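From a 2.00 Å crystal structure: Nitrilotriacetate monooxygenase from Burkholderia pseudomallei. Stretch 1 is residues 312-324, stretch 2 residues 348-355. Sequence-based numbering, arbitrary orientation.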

# COMPACT_ATOMS: atom_id res chain seq x y z
N ASP A 312 4.02 28.10 33.28
CA ASP A 312 5.26 28.39 32.55
C ASP A 312 6.45 28.01 33.42
O ASP A 312 6.94 28.80 34.24
CB ASP A 312 5.32 29.87 32.13
CG ASP A 312 6.65 30.25 31.53
OD1 ASP A 312 7.35 29.34 31.04
OD2 ASP A 312 7.01 31.46 31.58
N PHE A 313 6.91 26.78 33.22
CA PHE A 313 8.01 26.23 33.99
C PHE A 313 9.37 26.77 33.51
O PHE A 313 10.39 26.53 34.17
CB PHE A 313 8.00 24.70 33.90
CG PHE A 313 6.99 24.04 34.81
CD1 PHE A 313 7.30 23.78 36.15
CD2 PHE A 313 5.74 23.68 34.33
CE1 PHE A 313 6.38 23.16 36.97
CE2 PHE A 313 4.81 23.05 35.15
CZ PHE A 313 5.12 22.81 36.47
N SER A 314 9.38 27.47 32.38
CA SER A 314 10.62 28.04 31.83
C SER A 314 11.24 29.11 32.74
O SER A 314 12.43 29.41 32.63
CB SER A 314 10.38 28.62 30.41
OG SER A 314 9.71 29.89 30.45
N VAL A 315 10.45 29.69 33.64
CA VAL A 315 10.99 30.67 34.60
C VAL A 315 11.95 30.10 35.66
O VAL A 315 12.72 30.84 36.24
CB VAL A 315 9.88 31.49 35.32
CG1 VAL A 315 9.05 32.25 34.29
CG2 VAL A 315 9.00 30.60 36.24
N TYR A 316 11.92 28.79 35.90
CA TYR A 316 12.68 28.19 37.00
C TYR A 316 14.04 27.70 36.55
O TYR A 316 14.20 27.29 35.40
CB TYR A 316 11.91 27.03 37.62
CG TYR A 316 10.52 27.38 38.04
CD1 TYR A 316 10.29 28.20 39.13
CD2 TYR A 316 9.43 26.91 37.34
CE1 TYR A 316 9.01 28.53 39.51
CE2 TYR A 316 8.14 27.21 37.72
CZ TYR A 316 7.94 28.04 38.79
OH TYR A 316 6.66 28.37 39.14
N PRO A 317 15.03 27.71 37.46
CA PRO A 317 16.30 27.09 37.09
C PRO A 317 16.14 25.58 36.87
O PRO A 317 15.58 24.90 37.71
CB PRO A 317 17.20 27.37 38.29
CG PRO A 317 16.27 27.63 39.41
CD PRO A 317 15.07 28.28 38.82
N LEU A 318 16.64 25.08 35.74
CA LEU A 318 16.49 23.66 35.38
C LEU A 318 17.09 22.73 36.41
O LEU A 318 16.51 21.70 36.74
CB LEU A 318 17.10 23.38 34.00
CG LEU A 318 16.18 23.70 32.82
CD1 LEU A 318 16.92 23.68 31.49
CD2 LEU A 318 15.02 22.70 32.81
N ASP A 319 18.24 23.11 36.95
CA ASP A 319 18.99 22.25 37.85
C ASP A 319 18.77 22.66 39.30
O ASP A 319 19.45 22.16 40.19
CB ASP A 319 20.46 22.23 37.43
CG ASP A 319 20.65 21.63 36.05
OD1 ASP A 319 20.17 20.49 35.83
OD2 ASP A 319 21.24 22.29 35.15
N GLY A 320 17.81 23.54 39.55
CA GLY A 320 17.34 23.79 40.90
C GLY A 320 16.30 22.76 41.30
O GLY A 320 15.86 21.98 40.46
N PRO A 321 15.88 22.75 42.58
CA PRO A 321 14.83 21.84 43.03
C PRO A 321 13.55 22.01 42.22
O PRO A 321 13.29 23.08 41.70
CB PRO A 321 14.60 22.24 44.49
CG PRO A 321 15.15 23.64 44.61
CD PRO A 321 16.33 23.64 43.67
N PHE A 322 12.77 20.94 42.10
CA PHE A 322 11.46 21.06 41.47
C PHE A 322 10.67 22.01 42.34
O PHE A 322 10.67 21.85 43.57
CB PHE A 322 10.75 19.72 41.41
CG PHE A 322 9.40 19.77 40.75
CD1 PHE A 322 9.30 19.80 39.38
CD2 PHE A 322 8.24 19.78 41.51
CE1 PHE A 322 8.06 19.86 38.76
CE2 PHE A 322 6.99 19.82 40.89
CZ PHE A 322 6.90 19.86 39.51
N PRO A 323 10.01 23.02 41.73
CA PRO A 323 9.38 24.06 42.58
C PRO A 323 8.11 23.62 43.31
O PRO A 323 7.42 22.70 42.89
CB PRO A 323 9.06 25.17 41.57
CG PRO A 323 8.87 24.47 40.28
CD PRO A 323 9.86 23.32 40.29
N ASP A 324 7.80 24.32 44.40
CA ASP A 324 6.57 24.07 45.16
C ASP A 324 5.43 24.68 44.36
O ASP A 324 5.16 25.88 44.44
CB ASP A 324 6.66 24.69 46.56
CG ASP A 324 5.56 24.21 47.51
OD1 ASP A 324 4.70 23.41 47.09
OD2 ASP A 324 5.58 24.64 48.68
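Stretch 2, residues 348-355: KLTLREVA

Leu351, in the first turn of helix 351-355, is the apolar centre and has the largest area covered by stretch 1. Its side chain (chi1 t, chi2 p) puts CD1 4.1 Å from Phe313 CD1 and 3.8 Å from Phe322 CD1, while its CD2 lies 3.7 Å from Tyr316 CB. One turn on, Val354 points toward stretch 1 and extends the apolar patch, its CG1 3.6 Å from Phe322 CE1.

Around this centre the backbones lock together. Leu349 and Thr350 are extended, and Thr350 pairs with Pro321 in a single beta bridge of antiparallel pattern, Pro321 CA to Thr350 CA 4.2 Å: Phe322 N donates to Leu349 O (3.2 Å) and Leu351 N to Gly320 O (3.0 Å). The type I turn Pro317-Gly320 presents Leu318 O to Arg352 N (2.8 Å), so carbonyls of stretch 1 take up amides at the start of the helix, which lack partners within it. Thr350, the N-cap, accepts from Glu353 N through OG1 (3.2 Å).

At the polar edge Arg352 meets the turn. Leu318 CB lies over one face of its guanidinium, 3.8 Å from Arg352 NH2, and Asp319 closes a two-pronged salt bridge, Arg352 NE to Asp319 OD1 and Arg352 NH2 to Asp319 OD2, both 2.9 Å. A water links Asp319 OD1 and Thr350 OG1, 2.6 Å from each.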

# COMPACT_ATOMS: atom_id res chain seq x y z
N LYS A 348 14.98 13.46 45.70
CA LYS A 348 15.29 14.89 45.77
C LYS A 348 15.58 15.42 44.35
O LYS A 348 16.72 15.75 44.04
CB LYS A 348 16.46 15.16 46.73
N LEU A 349 14.55 15.47 43.51
CA LEU A 349 14.74 15.72 42.07
C LEU A 349 14.75 17.20 41.71
O LEU A 349 14.04 18.01 42.29
CB LEU A 349 13.66 15.00 41.24
CG LEU A 349 13.59 13.48 41.39
CD1 LEU A 349 12.63 12.87 40.37
CD2 LEU A 349 14.98 12.84 41.23
N THR A 350 15.58 17.52 40.72
CA THR A 350 15.60 18.85 40.14
C THR A 350 14.44 18.96 39.15
O THR A 350 13.81 17.96 38.81
CB THR A 350 16.94 19.10 39.42
OG1 THR A 350 17.08 18.16 38.34
CG2 THR A 350 18.12 18.96 40.41
N LEU A 351 14.18 20.18 38.67
CA LEU A 351 13.15 20.41 37.67
C LEU A 351 13.47 19.64 36.39
O LEU A 351 12.57 19.08 35.77
CB LEU A 351 13.01 21.89 37.35
CG LEU A 351 12.11 22.24 36.16
CD1 LEU A 351 10.72 21.61 36.30
CD2 LEU A 351 12.02 23.77 35.96
N ARG A 352 14.74 19.64 35.99
CA ARG A 352 15.18 18.92 34.79
C ARG A 352 14.89 17.43 34.96
O ARG A 352 14.32 16.82 34.07
CB ARG A 352 16.67 19.14 34.51
CG ARG A 352 17.10 18.67 33.12
CD ARG A 352 18.61 18.52 32.98
NE ARG A 352 19.30 19.80 33.15
CZ ARG A 352 19.57 20.67 32.17
NH1 ARG A 352 19.22 20.44 30.92
NH2 ARG A 352 20.21 21.80 32.47
N GLU A 353 15.24 16.87 36.11
CA GLU A 353 15.06 15.42 36.35
C GLU A 353 13.57 15.08 36.37
O GLU A 353 13.16 14.08 35.82
CB GLU A 353 15.72 14.98 37.67
CG GLU A 353 17.23 14.97 37.60
CD GLU A 353 17.91 14.81 38.97
OE1 GLU A 353 17.32 15.23 40.00
OE2 GLU A 353 19.04 14.28 39.01
N VAL A 354 12.75 15.94 36.98
CA VAL A 354 11.30 15.71 36.95
C VAL A 354 10.77 15.77 35.53
O VAL A 354 10.02 14.89 35.13
CB VAL A 354 10.50 16.70 37.81
CG1 VAL A 354 9.02 16.58 37.48
CG2 VAL A 354 10.76 16.44 39.29
N ALA A 355 11.17 16.79 34.76
CA ALA A 355 10.62 17.00 33.41
C ALA A 355 10.92 15.81 32.51
O ALA A 355 10.07 15.40 31.71
CB ALA A 355 11.18 18.28 32.77
O HOH W 1 19.35 18.29 37.05